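Local coordinates for protein 378aa long hypothetical citrate synthase (Sulfolobus tokodaii, PDB 1VGM) that is an uncharacterised member of the citrate synthase family, a largely helical protein that pairs with a second copy of itself, at residues P110-A115 and A345-Y350; A115-L120 and S201-C206; I271-A276 and R295-G300; N283-K288 and V320-G325. One frame throughout, in Å; residues are numbered along the deposited sequence.

Interaction 1: residues P110-A115 and A345-Y350; sequences PKWNRA and AHIIEY
Trp112 tethers the loop between helix 93-108 and helix 117-139 by setting the outer edge of its indole against Ile347 and Ile348 on the long helix 331-353. The touching is done by the six-membered half of the ring system. Its CH2 lies 4.0 Å from Ile347 CG1, and that carbon sits at the ring edge, in the plane of the indole, so the contact is an edge approach and not a stack. The two side chains meet at about a right angle. Ile347 holds CG1 between its own backbone N and carbonyl carbon (chi1 55°), which turns this branch toward the loop; its CD1 comes equally near the same indole corner. The backbone takes part as well, with Ile347 O 3.9 Å from Trp112 CH2. One residue further on, Ile348 CA lies at the edge of the indole, 4.2 Å from Trp112 CZ3, and Ile348 CG1 approaches that atom to 4.3 Å. The other end of the indole is polar and is fixed separately: Trp112 NE1 donates to Ser201 O, while Met203 packs against both Trp112 and Ile347. Next to the tryptophan the loop is shaped by Asn113, whose OD1 accepts from Ala115 N at 2.8 Å, in the carbonyl plane. Asn113 N in turn bonds to Asn117 OD1 on the helix that follows. The arrangement is that of an interhelical loop held against a mainly helical core largely through Trp112, with an Asx turn at Asn113 leading into the next helix.

Interaction 2: residues A115-L120 and S201-C206; sequences ATNKEL and SDMYSC
Met203, in the first turn of helix 203-214, overlaps the opening turn of helix 117-139 with its thioether. The Met203 and Leu120 side chains reach toward each other tip to tip, with Met203 SD 3.8 Å from Leu120 CD2. Beyond the sulfur the chain bends (chi3 -110°) and brings the methyl group to Asn117, where Met203 CE lies 3.6 Å from the backbone Asn117 O and 3.9 Å from the side-chain Asn117 OD1. The other branch of Leu120 turns to the neighbouring ring, with Leu120 CD1 4.4 Å from Tyr204 CE1. Both ends of the Asn117 amide have outside partners: OD1 accepts from Asn113 N, and ND2 bonds to Glu352 OE2 on helix 331-353. Asp202 caps the helix that carries Met203, its OD2 accepting from Ser205 N at 3.0 Å, met from above the carboxylate plane. OD1 of the same carboxylate forms a salt bridge with Lys215 of the second subunit, so this helix start also belongs to the subunit interface. No hydrogen bond spans the two segments; they are joined mainly by van der Waals contact of the Met203 thioether with Leu120 and with the Asn117 carbonyl and amide, the Tyr204 ring adding a looser touch.

Interaction 3: residues I271-A276 and R295-G300; sequences IFKTLA and RIEKLG
Lys273 and Glu297 reach across from helix 267-280 and helix 284-304 to form a salt bridge, with Lys273 NZ 3.2 Å from Glu297 OE1. The ammonium group takes the syn lone pair of OE1, the one on the side of the other oxygen. Long side chains are needed, because Lys273 CA and Glu297 CA, the nearest pair across the segments, are 10.7 Å apart. Lys273 sends CG away from its backbone N (chi1 -175°) and stays extended until a bend at chi4 (67°) turns the amino group onto the carboxylate. Glu297 is stretched out from its own helix to meet it, and the two chains cross at a slant, which also leaves Lys273 CE 3.6 Å from Glu297 OE1.

In the next shell, the hydroxyl of Tyr316 is hydrogen-bonded to both Lys273 NZ and Glu297 OE1, so that the three polar groups are mutually bonded and the hydroxyl helps fix the ends of both chains. Tyr316 itself packs on Phe272, the residue before the lysine. Pro311 and Tyr265 lie against Glu297. The arrangement is a salt bridge spanning the distance between two consecutive, roughly antiparallel helices whose segments do not otherwise touch here, with Tyr316 of helix 314-323 completing it.

Interaction 4: residues N283-K288 and V320-G325; sequences NENVKK and VFYALG
The phenol ring of Tyr322 and the amide of Asn285 lie aslant, their planes 48° apart, where helix 314-323 meets the start of helix 284-304. Around the ring, Tyr289 makes an edge-to-face contact and Phe227 meets it with the planes about 35° apart. The hydroxyl end reaches Asn285, Tyr322 OH lying 3.4 Å from Asn285 CB, while further back along the ring Tyr322 CE2 is 4.1 Å from Asn285 O. This reach follows from the first torsion of Tyr322, which holds CG anti to the backbone N (chi1 175°) and carries the ring over to the other helix. Deeper in, Val286 fills the angle between the ring and the backbone that bears it: its CG2 touches Ala323 CB at 3.6 Å and Tyr322 CD2 at 4.1 Å. With so small a residue as Ala323 here, the backbones come close, and Val286 CA and Ala323 CA are 6.0 Å apart. Phe279, from helix 267-280, packs on both Val286 and Ala323.

Each segment includes a helix end. Asn283 is the N-cap of helix 284-304, its OD1 accepting from Val286 N at 2.9 Å. Gly325, with positive phi, ends the other helix in a Schellman motif, its N bonding to Tyr322 O at 2.8 Å. Asn283 and Gly325 thus supply bonds that finish the two helix ends, and cohesion between the segments is mainly van der Waals, centred on the apolar wedge of Val286 between Tyr322 and Ala323.

In the fold
From the N terminus, 110-115 comes first and opens the longest loop, which interaction 1 closes only at 345-350; the other three contacts are nested inside it. Interaction 2 starts at Ala115, shared with interaction 1, and closes at 201-206. These two touch, their centres 5 Å apart, and bring helices 117-139, 203-214 and 331-353 together. After them in the chain come interactions 3 and 4, whose segments alternate and so cross, both using helix 284-304. Phe272 and Leu275 pack on Val320 between them, joining helices 267-280, 284-304 and 314-323. This second group lies on the opposite side of the chain's centre, the centres of interactions 1 and 3 being about 38 Å apart.

Interaction 1: residues P110-A115 and A345-Y350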
loop_
_atom_site.group_PDB
_atom_site.type_symbol
_atom_site.label_atom_id
_atom_site.label_comp_id
_atom_site.label_asym_id
_atom_site.label_seq_id
_atom_site.Cartn_x
_atom_site.Cartn_y
_atom_site.Cartn_z
ATOM N N PRO A 110 7.344 -4.767 13.554
ATOM C CA PRO A 110 8.145 -5.995 13.625
ATOM C C PRO A 110 9.273 -6.033 12.598
ATOM O O PRO A 110 9.105 -5.596 11.459
ATOM C CB PRO A 110 7.122 -7.097 13.387
ATOM C CG PRO A 110 6.119 -6.452 12.467
ATOM C CD PRO A 110 6.027 -5.005 12.939
ATOM N N LYS A 111 10.419 -6.565 13.013
ATOM C CA LYS A 111 11.516 -6.847 12.097
ATOM C C LYS A 111 11.279 -8.164 11.375
ATOM O O LYS A 111 10.717 -9.103 11.946
ATOM C CB LYS A 111 12.838 -6.932 12.861
ATOM C CG LYS A 111 13.315 -5.614 13.448
ATOM C CD LYS A 111 14.633 -5.823 14.180
ATOM C CE LYS A 111 15.020 -4.618 15.021
ATOM N NZ LYS A 111 16.322 -4.865 15.704
ATOM N N TRP A 112 11.718 -8.234 10.124
ATOM C CA TRP A 112 11.797 -9.510 9.430
ATOM C C TRP A 112 12.902 -10.386 10.020
ATOM O O TRP A 112 14.016 -9.920 10.283
ATOM C CB TRP A 112 12.067 -9.288 7.943
ATOM C CG TRP A 112 10.919 -8.656 7.198
ATOM C CD1 TRP A 112 10.705 -7.322 6.998
ATOM C CD2 TRP A 112 9.858 -9.343 6.516
ATOM N NE1 TRP A 112 9.575 -7.134 6.224
ATOM C CE2 TRP A 112 9.039 -8.359 5.914
ATOM C CE3 TRP A 112 9.538 -10.697 6.331
ATOM C CZ2 TRP A 112 7.922 -8.688 5.133
ATOM C CZ3 TRP A 112 8.422 -11.024 5.554
ATOM C CH2 TRP A 112 7.631 -10.020 4.965
ATOM N N ASN A 113 12.588 -11.662 10.211
ATOM C CA ASN A 113 13.501 -12.600 10.863
ATOM C C ASN A 113 12.984 -14.000 10.566
ATOM O O ASN A 113 11.880 -14.357 10.972
ATOM C CB ASN A 113 13.504 -12.360 12.379
ATOM C CG ASN A 113 14.497 -13.235 13.104
ATOM O OD1 ASN A 113 14.609 -14.432 12.822
ATOM N ND2 ASN A 113 15.227 -12.649 14.048
ATOM N N ARG A 114 13.761 -14.794 9.847
ATOM C CA ARG A 114 13.242 -16.069 9.382
ATOM C C ARG A 114 12.988 -17.037 10.538
ATOM O O ARG A 114 12.297 -18.045 10.374
ATOM C CB ARG A 114 14.198 -16.691 8.362
ATOM C CG ARG A 114 15.605 -16.918 8.864
ATOM C CD ARG A 114 16.520 -17.341 7.719
ATOM N NE ARG A 114 16.123 -18.622 7.141
ATOM C CZ ARG A 114 16.113 -19.775 7.804
ATOM N NH1 ARG A 114 15.759 -20.894 7.184
ATOM N NH2 ARG A 114 16.455 -19.814 9.086
ATOM N N ALA A 115 13.522 -16.726 11.715
ATOM C CA ALA A 115 13.215 -17.522 12.901
ATOM C C ALA A 115 11.853 -17.176 13.504
ATOM O O ALA A 115 11.309 -17.961 14.273
ATOM C CB ALA A 115 14.310 -17.349 13.959
ATOM N N ALA A 345 1.573 -15.431 3.421
ATOM C CA ALA A 345 2.334 -16.545 2.857
ATOM C C ALA A 345 3.179 -16.080 1.671
ATOM O O ALA A 345 4.320 -16.499 1.510
ATOM C CB ALA A 345 1.389 -17.669 2.432
ATOM N N HIS A 346 2.616 -15.206 0.847
ATOM C CA HIS A 346 3.304 -14.742 -0.354
ATOM C C HIS A 346 4.485 -13.817 -0.067
ATOM O O HIS A 346 5.517 -13.909 -0.730
ATOM C CB HIS A 346 2.326 -14.020 -1.295
ATOM C CG HIS A 346 1.576 -14.938 -2.207
ATOM N ND1 HIS A 346 2.144 -15.508 -3.327
ATOM C CD2 HIS A 346 0.305 -15.405 -2.153
ATOM C CE1 HIS A 346 1.259 -16.288 -3.919
ATOM N NE2 HIS A 346 0.134 -16.243 -3.225
ATOM N N ILE A 347 4.341 -12.910 0.895
ATOM C CA ILE A 347 5.430 -11.981 1.166
ATOM C C ILE A 347 6.566 -12.656 1.938
ATOM O O ILE A 347 7.725 -12.256 1.820
ATOM C CB ILE A 347 4.952 -10.713 1.951
ATOM C CG1 ILE A 347 4.244 -11.112 3.246
ATOM C CG2 ILE A 347 4.025 -9.880 1.072
ATOM C CD1 ILE A 347 3.777 -9.926 4.086
ATOM N N ILE A 348 6.238 -13.683 2.716
ATOM C CA ILE A 348 7.262 -14.458 3.408
ATOM C C ILE A 348 8.068 -15.264 2.393
ATOM O O ILE A 348 9.298 -15.310 2.465
ATOM C CB ILE A 348 6.633 -15.420 4.457
ATOM C CG1 ILE A 348 6.058 -14.612 5.618
ATOM C CG2 ILE A 348 7.687 -16.375 5.001
ATOM C CD1 ILE A 348 5.391 -15.454 6.682
ATOM N N GLU A 349 7.380 -15.893 1.443
ATOM C CA GLU A 349 8.059 -16.546 0.324
ATOM C C GLU A 349 8.977 -15.560 -0.371
ATOM O O GLU A 349 10.155 -15.846 -0.597
ATOM C CB GLU A 349 7.043 -17.080 -0.689
ATOM C CG GLU A 349 6.654 -18.527 -0.483
ATOM C CD GLU A 349 5.761 -19.058 -1.589
ATOM O OE1 GLU A 349 5.701 -20.296 -1.748
ATOM O OE2 GLU A 349 5.118 -18.246 -2.293
ATOM N N TYR A 350 8.432 -14.397 -0.716
ATOM C CA TYR A 350 9.197 -13.395 -1.446
ATOM C C TYR A 350 10.435 -12.965 -0.666
ATOM O O TYR A 350 11.546 -12.979 -1.197
ATOM C CB TYR A 350 8.346 -12.160 -1.746
ATOM C CG TYR A 350 8.982 -11.261 -2.787
ATOM C CD1 TYR A 350 8.961 -11.608 -4.137
ATOM C CD2 TYR A 350 9.619 -10.074 -2.424
ATOM C CE1 TYR A 350 9.554 -10.796 -5.108
ATOM C CE2 TYR A 350 10.221 -9.251 -3.390
ATOM C CZ TYR A 350 10.182 -9.624 -4.730
ATOM O OH TYR A 350 10.778 -8.842 -5.696
#

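Interaction 2: residues A115-L120 and S201-C206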
loop_
_atom_site.group_PDB
_atom_site.type_symbol
_atom_site.label_atom_id
_atom_site.label_comp_id
_atom_site.label_asym_id
_atom_site.label_seq_id
_atom_site.Cartn_x
_atom_site.Cartn_y
_atom_site.Cartn_z
ATOM N N ALA A 115 13.522 -16.726 11.715
ATOM C CA ALA A 115 13.215 -17.522 12.901
ATOM C C ALA A 115 11.853 -17.176 13.504
ATOM O O ALA A 115 11.309 -17.961 14.273
ATOM C CB ALA A 115 14.310 -17.349 13.959
ATOM N N THR A 116 11.298 -16.014 13.169
ATOM C CA THR A 116 10.025 -15.618 13.777
ATOM C C THR A 116 8.931 -15.204 12.792
ATOM O O THR A 116 7.801 -14.918 13.201
ATOM C CB THR A 116 10.207 -14.458 14.796
ATOM O OG1 THR A 116 10.809 -13.337 14.144
ATOM C CG2 THR A 116 11.086 -14.886 15.949
ATOM N N ASN A 117 9.251 -15.162 11.503
ATOM C CA ASN A 117 8.310 -14.612 10.531
ATOM C C ASN A 117 6.978 -15.363 10.551
ATOM O O ASN A 117 5.922 -14.746 10.461
ATOM C CB ASN A 117 8.901 -14.657 9.121
ATOM C CG ASN A 117 9.905 -13.535 8.869
ATOM O OD1 ASN A 117 9.922 -12.535 9.577
ATOM N ND2 ASN A 117 10.742 -13.703 7.850
ATOM N N LYS A 118 7.032 -16.688 10.671
ATOM C CA LYS A 118 5.835 -17.520 10.555
ATOM C C LYS A 118 4.952 -17.353 11.782
ATOM O O LYS A 118 3.727 -17.282 11.678
ATOM C CB LYS A 118 6.212 -19.002 10.410
ATOM C CG LYS A 118 6.683 -19.395 9.018
ATOM C CD LYS A 118 7.088 -20.859 8.952
ATOM C CE LYS A 118 8.561 -21.043 9.280
ATOM N NZ LYS A 118 9.432 -20.672 8.130
ATOM N N GLU A 119 5.578 -17.304 12.952
ATOM C CA GLU A 119 4.840 -17.085 14.178
ATOM C C GLU A 119 4.227 -15.678 14.185
ATOM O O GLU A 119 3.107 -15.486 14.666
ATOM C CB GLU A 119 5.767 -17.281 15.380
ATOM C CG GLU A 119 6.263 -18.721 15.554
ATOM C CD GLU A 119 7.222 -19.176 14.449
ATOM O OE1 GLU A 119 8.027 -18.339 13.968
ATOM O OE2 GLU A 119 7.168 -20.375 14.070
ATOM N N LEU A 120 4.950 -14.703 13.640
ATOM C CA LEU A 120 4.422 -13.344 13.514
ATOM C C LEU A 120 3.217 -13.295 12.576
ATOM O O LEU A 120 2.255 -12.589 12.848
ATOM C CB LEU A 120 5.508 -12.380 13.003
ATOM C CG LEU A 120 5.025 -10.973 12.617
ATOM C CD1 LEU A 120 4.491 -10.268 13.856
ATOM C CD2 LEU A 120 6.160 -10.168 11.998
ATOM N N SER A 201 9.587 -3.425 4.009
ATOM C CA SER A 201 8.624 -2.763 4.883
ATOM C C SER A 201 7.990 -3.780 5.823
ATOM O O SER A 201 7.766 -4.915 5.439
ATOM C CB SER A 201 7.523 -2.087 4.060
ATOM O OG SER A 201 6.569 -1.472 4.912
ATOM N N ASP A 202 7.696 -3.371 7.052
ATOM C CA ASP A 202 7.301 -4.324 8.086
ATOM C C ASP A 202 6.028 -5.050 7.660
ATOM O O ASP A 202 5.258 -4.540 6.841
ATOM C CB ASP A 202 7.072 -3.598 9.418
ATOM C CG ASP A 202 5.802 -2.763 9.419
ATOM O OD1 ASP A 202 5.859 -1.564 9.048
ATOM O OD2 ASP A 202 4.746 -3.311 9.796
ATOM N N MET A 203 5.812 -6.241 8.209
ATOM C CA MET A 203 4.746 -7.116 7.729
ATOM C C MET A 203 3.377 -6.418 7.781
ATOM O O MET A 203 2.548 -6.569 6.873
ATOM C CB MET A 203 4.715 -8.406 8.565
ATOM C CG MET A 203 4.691 -9.675 7.733
ATOM S SD MET A 203 4.679 -11.225 8.664
ATOM C CE MET A 203 6.327 -11.840 8.294
ATOM N N TYR A 204 3.137 -5.651 8.842
ATOM C CA TYR A 204 1.846 -4.984 9.003
ATOM C C TYR A 204 1.617 -3.943 7.910
ATOM O O TYR A 204 0.513 -3.815 7.388
ATOM C CB TYR A 204 1.757 -4.307 10.372
ATOM C CG TYR A 204 1.504 -5.265 11.505
ATOM C CD1 TYR A 204 2.534 -5.641 12.362
ATOM C CD2 TYR A 204 0.233 -5.798 11.723
ATOM C CE1 TYR A 204 2.309 -6.527 13.413
ATOM C CE2 TYR A 204 -0.003 -6.687 12.773
ATOM C CZ TYR A 204 1.039 -7.045 13.612
ATOM O OH TYR A 204 0.813 -7.918 14.648
ATOM N N SER A 205 2.663 -3.197 7.573
ATOM C CA SER A 205 2.579 -2.228 6.488
ATOM C C SER A 205 2.444 -2.902 5.116
ATOM O O SER A 205 1.882 -2.316 4.197
ATOM C CB SER A 205 3.809 -1.318 6.503
ATOM O OG SER A 205 3.901 -0.610 7.731
ATOM N N CYS A 206 2.945 -4.126 4.974
ATOM C CA CYS A 206 2.730 -4.871 3.734
ATOM C C CYS A 206 1.262 -5.229 3.576
ATOM O O CYS A 206 0.729 -5.241 2.466
ATOM C CB CYS A 206 3.562 -6.153 3.710
ATOM S SG CYS A 206 5.333 -5.860 3.654
#

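Interaction 3: residues I271-A276 and R295-G300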
loop_
_atom_site.group_PDB
_atom_site.type_symbol
_atom_site.label_atom_id
_atom_site.label_comp_id
_atom_site.label_asym_id
_atom_site.label_seq_id
_atom_site.Cartn_x
_atom_site.Cartn_y
_atom_site.Cartn_z
ATOM N N ILE A 271 -18.724 -24.921 -3.384
ATOM C CA ILE A 271 -18.697 -25.125 -1.943
ATOM C C ILE A 271 -19.513 -24.042 -1.232
ATOM O O ILE A 271 -20.324 -24.343 -0.365
ATOM C CB ILE A 271 -17.238 -25.139 -1.409
ATOM C CG1 ILE A 271 -16.491 -26.327 -2.017
ATOM C CG2 ILE A 271 -17.230 -25.202 0.117
ATOM C CD1 ILE A 271 -14.994 -26.307 -1.787
ATOM N N PHE A 272 -19.319 -22.783 -1.608
ATOM C CA PHE A 272 -20.171 -21.715 -1.084
ATOM C C PHE A 272 -21.655 -22.020 -1.298
ATOM O O PHE A 272 -22.492 -21.764 -0.424
ATOM C CB PHE A 272 -19.829 -20.379 -1.747
ATOM C CG PHE A 272 -18.712 -19.633 -1.075
ATOM C CD1 PHE A 272 -17.570 -19.278 -1.781
ATOM C CD2 PHE A 272 -18.801 -19.287 0.265
ATOM C CE1 PHE A 272 -16.529 -18.591 -1.152
ATOM C CE2 PHE A 272 -17.771 -18.603 0.897
ATOM C CZ PHE A 272 -16.633 -18.254 0.189
ATOM N N LYS A 273 -21.984 -22.562 -2.464
ATOM C CA LYS A 273 -23.377 -22.861 -2.763
ATOM C C LYS A 273 -23.919 -23.874 -1.754
ATOM O O LYS A 273 -24.976 -23.665 -1.167
ATOM C CB LYS A 273 -23.518 -23.406 -4.190
ATOM C CG LYS A 273 -24.972 -23.637 -4.627
ATOM C CD LYS A 273 -25.051 -24.159 -6.052
ATOM C CE LYS A 273 -26.434 -24.705 -6.386
ATOM N NZ LYS A 273 -27.462 -23.639 -6.403
ATOM N N THR A 274 -23.183 -24.963 -1.547
ATOM C CA THR A 274 -23.615 -26.005 -0.624
ATOM C C THR A 274 -23.762 -25.450 0.795
ATOM O O THR A 274 -24.678 -25.823 1.524
ATOM C CB THR A 274 -22.615 -27.192 -0.607
ATOM O OG1 THR A 274 -21.364 -26.764 -0.058
ATOM C CG2 THR A 274 -22.363 -27.681 -1.999
ATOM N N LEU A 275 -22.863 -24.554 1.186
ATOM C CA LEU A 275 -23.047 -23.812 2.427
ATOM C C LEU A 275 -24.348 -23.022 2.425
ATOM O O LEU A 275 -25.155 -23.138 3.342
ATOM C CB LEU A 275 -21.874 -22.860 2.650
ATOM C CG LEU A 275 -20.532 -23.535 2.908
ATOM C CD1 LEU A 275 -19.451 -22.473 2.991
ATOM C CD2 LEU A 275 -20.613 -24.376 4.194
ATOM N N ALA A 276 -24.550 -22.211 1.394
ATOM C CA ALA A 276 -25.790 -21.452 1.262
ATOM C C ALA A 276 -26.987 -22.389 1.344
ATOM O O ALA A 276 -27.922 -22.149 2.101
ATOM C CB ALA A 276 -25.803 -20.696 -0.063
ATOM N N ARG A 295 -32.035 -19.617 -9.498
ATOM C CA ARG A 295 -32.717 -19.409 -10.764
ATOM C C ARG A 295 -31.826 -18.585 -11.667
ATOM O O ARG A 295 -31.724 -18.846 -12.860
ATOM C CB ARG A 295 -34.052 -18.684 -10.553
ATOM C CG ARG A 295 -34.827 -18.397 -11.845
ATOM C CD ARG A 295 -35.106 -19.681 -12.628
ATOM N NE ARG A 295 -35.898 -19.443 -13.833
ATOM C CZ ARG A 295 -36.176 -20.369 -14.748
ATOM N NH1 ARG A 295 -35.742 -21.616 -14.593
ATOM N NH2 ARG A 295 -36.887 -20.051 -15.824
ATOM N N ILE A 296 -31.178 -17.582 -11.092
ATOM C CA ILE A 296 -30.274 -16.740 -11.863
ATOM C C ILE A 296 -29.097 -17.568 -12.372
ATOM O O ILE A 296 -28.624 -17.372 -13.494
ATOM C CB ILE A 296 -29.734 -15.566 -11.011
ATOM C CG1 ILE A 296 -30.879 -14.619 -10.631
ATOM C CG2 ILE A 296 -28.646 -14.827 -11.783
ATOM C CD1 ILE A 296 -31.597 -14.020 -11.826
ATOM N N GLU A 297 -28.627 -18.496 -11.545
ATOM C CA GLU A 297 -27.531 -19.367 -11.946
ATOM C C GLU A 297 -27.930 -20.193 -13.169
ATOM O O GLU A 297 -27.158 -20.312 -14.116
ATOM C CB GLU A 297 -27.128 -20.305 -10.804
ATOM C CG GLU A 297 -25.995 -21.254 -11.180
ATOM C CD GLU A 297 -25.864 -22.419 -10.227
ATOM O OE1 GLU A 297 -26.320 -22.293 -9.074
ATOM O OE2 GLU A 297 -25.302 -23.457 -10.628
ATOM N N LYS A 298 -29.137 -20.755 -13.143
ATOM C CA LYS A 298 -29.645 -21.523 -14.281
ATOM C C LYS A 298 -29.737 -20.694 -15.570
ATOM O O LYS A 298 -29.216 -21.094 -16.611
ATOM C CB LYS A 298 -31.019 -22.114 -13.952
ATOM C CG LYS A 298 -31.530 -23.112 -14.984
ATOM C CD LYS A 298 -30.538 -24.255 -15.194
ATOM C CE LYS A 298 -30.266 -25.036 -13.905
ATOM N NZ LYS A 298 -31.069 -26.298 -13.815
ATOM N N LEU A 299 -30.395 -19.542 -15.501
ATOM C CA LEU A 299 -30.478 -18.660 -16.661
ATOM C C LEU A 299 -29.078 -18.266 -17.111
ATOM O O LEU A 299 -28.778 -18.262 -18.310
ATOM C CB LEU A 299 -31.293 -17.412 -16.318
ATOM C CG LEU A 299 -32.713 -17.729 -15.835
ATOM C CD1 LEU A 299 -33.372 -16.464 -15.291
ATOM C CD2 LEU A 299 -33.527 -18.326 -16.988
ATOM N N GLY A 300 -28.226 -17.953 -16.136
ATOM C CA GLY A 300 -26.847 -17.594 -16.412
ATOM C C GLY A 300 -26.074 -18.646 -17.184
ATOM O O GLY A 300 -25.424 -18.341 -18.185
#

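Interaction 4: residues N283-K288 and V320-G325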
loop_
_atom_site.group_PDB
_atom_site.type_symbol
_atom_site.label_atom_id
_atom_site.label_comp_id
_atom_site.label_asym_id
_atom_site.label_seq_id
_atom_site.Cartn_x
_atom_site.Cartn_y
_atom_site.Cartn_z
ATOM N N ASN A 283 -33.427 -21.365 7.383
ATOM C CA ASN A 283 -33.738 -19.940 7.483
ATOM C C ASN A 283 -34.445 -19.401 6.243
ATOM O O ASN A 283 -33.957 -19.557 5.121
ATOM C CB ASN A 283 -32.463 -19.130 7.722
ATOM C CG ASN A 283 -32.749 -17.656 7.946
ATOM O OD1 ASN A 283 -33.055 -16.919 7.008
ATOM N ND2 ASN A 283 -32.655 -17.220 9.199
ATOM N N GLU A 284 -35.583 -18.747 6.455
ATOM C CA GLU A 284 -36.451 -18.351 5.352
ATOM C C GLU A 284 -35.905 -17.161 4.567
ATOM O O GLU A 284 -36.039 -17.104 3.348
ATOM C CB GLU A 284 -37.851 -18.019 5.872
ATOM C CG GLU A 284 -38.622 -19.223 6.396
ATOM C CD GLU A 284 -38.958 -20.226 5.307
ATOM O OE1 GLU A 284 -38.049 -20.963 4.867
ATOM O OE2 GLU A 284 -40.135 -20.278 4.888
ATOM N N ASN A 285 -35.288 -16.212 5.261
ATOM C CA ASN A 285 -34.648 -15.096 4.578
ATOM C C ASN A 285 -33.487 -15.552 3.697
ATOM O O ASN A 285 -33.318 -15.057 2.588
ATOM C CB ASN A 285 -34.148 -14.063 5.588
ATOM C CG ASN A 285 -35.274 -13.237 6.186
ATOM O OD1 ASN A 285 -36.401 -13.245 5.686
ATOM N ND2 ASN A 285 -34.973 -12.517 7.260
ATOM N N VAL A 286 -32.682 -16.489 4.186
ATOM C CA VAL A 286 -31.599 -17.021 3.366
ATOM C C VAL A 286 -32.170 -17.782 2.169
ATOM O O VAL A 286 -31.683 -17.650 1.045
ATOM C CB VAL A 286 -30.686 -17.968 4.172
ATOM C CG1 VAL A 286 -29.613 -18.544 3.259
ATOM C CG2 VAL A 286 -30.038 -17.210 5.337
ATOM N N LYS A 287 -33.205 -18.576 2.423
ATOM C CA LYS A 287 -33.819 -19.394 1.391
ATOM C C LYS A 287 -34.349 -18.509 0.268
ATOM O O LYS A 287 -34.228 -18.844 -0.912
ATOM C CB LYS A 287 -34.959 -20.221 1.993
ATOM C CG LYS A 287 -35.631 -21.176 1.014
ATOM C CD LYS A 287 -36.531 -22.158 1.751
ATOM C CE LYS A 287 -37.384 -22.974 0.797
ATOM N NZ LYS A 287 -38.403 -22.117 0.127
ATOM N N LYS A 288 -34.926 -17.374 0.644
ATOM C CA LYS A 288 -35.414 -16.410 -0.329
ATOM C C LYS A 288 -34.310 -16.083 -1.325
ATOM O O LYS A 288 -34.510 -16.175 -2.532
ATOM C CB LYS A 288 -35.879 -15.127 0.371
ATOM C CG LYS A 288 -36.451 -14.074 -0.576
ATOM C CD LYS A 288 -37.284 -13.024 0.167
ATOM C CE LYS A 288 -36.427 -11.902 0.752
ATOM N NZ LYS A 288 -35.854 -11.019 -0.309
ATOM N N VAL A 320 -23.823 -16.622 1.927
ATOM C CA VAL A 320 -23.229 -17.247 3.108
ATOM C C VAL A 320 -22.945 -16.230 4.214
ATOM O O VAL A 320 -23.322 -16.442 5.364
ATOM C CB VAL A 320 -21.909 -17.974 2.761
ATOM C CG1 VAL A 320 -21.295 -18.564 4.033
ATOM C CG2 VAL A 320 -22.166 -19.075 1.730
ATOM N N PHE A 321 -22.282 -15.128 3.860
ATOM C CA PHE A 321 -21.963 -14.071 4.823
ATOM C C PHE A 321 -23.234 -13.462 5.405
ATOM O O PHE A 321 -23.299 -13.162 6.596
ATOM C CB PHE A 321 -21.146 -12.955 4.158
ATOM C CG PHE A 321 -19.823 -13.404 3.598
ATOM C CD1 PHE A 321 -19.195 -12.669 2.590
ATOM C CD2 PHE A 321 -19.200 -14.551 4.070
ATOM C CE1 PHE A 321 -17.962 -13.072 2.068
ATOM C CE2 PHE A 321 -17.971 -14.960 3.553
ATOM C CZ PHE A 321 -17.352 -14.223 2.551
ATOM N N TYR A 322 -24.237 -13.275 4.551
ATOM C CA TYR A 322 -25.571 -12.857 4.986
ATOM C C TYR A 322 -26.161 -13.835 6.001
ATOM O O TYR A 322 -26.661 -13.420 7.043
ATOM C CB TYR A 322 -26.500 -12.751 3.773
ATOM C CG TYR A 322 -27.936 -12.433 4.111
ATOM C CD1 TYR A 322 -28.326 -11.134 4.444
ATOM C CD2 TYR A 322 -28.908 -13.429 4.097
ATOM C CE1 TYR A 322 -29.654 -10.839 4.756
ATOM C CE2 TYR A 322 -30.230 -13.147 4.404
ATOM C CZ TYR A 322 -30.597 -11.853 4.733
ATOM O OH TYR A 322 -31.912 -11.588 5.032
ATOM N N ALA A 323 -26.105 -15.132 5.693
ATOM C CA ALA A 323 -26.651 -16.164 6.579
ATOM C C ALA A 323 -25.939 -16.149 7.924
ATOM O O ALA A 323 -26.540 -16.435 8.967
ATOM C CB ALA A 323 -26.507 -17.548 5.932
ATOM N N LEU A 324 -24.652 -15.819 7.887
ATOM C CA LEU A 324 -23.851 -15.690 9.097
ATOM C C LEU A 324 -24.159 -14.426 9.892
ATOM O O LEU A 324 -23.615 -14.231 10.974
ATOM C CB LEU A 324 -22.370 -15.704 8.732
ATOM C CG LEU A 324 -21.834 -17.082 8.378
ATOM C CD1 LEU A 324 -20.483 -16.957 7.702
ATOM C CD2 LEU A 324 -21.747 -17.910 9.644
ATOM N N GLY A 325 -25.021 -13.567 9.350
ATOM C CA GLY A 325 -25.464 -12.391 10.085
ATOM C C GLY A 325 -24.797 -11.095 9.651
ATOM O O GLY A 325 -25.125 -10.025 10.163
#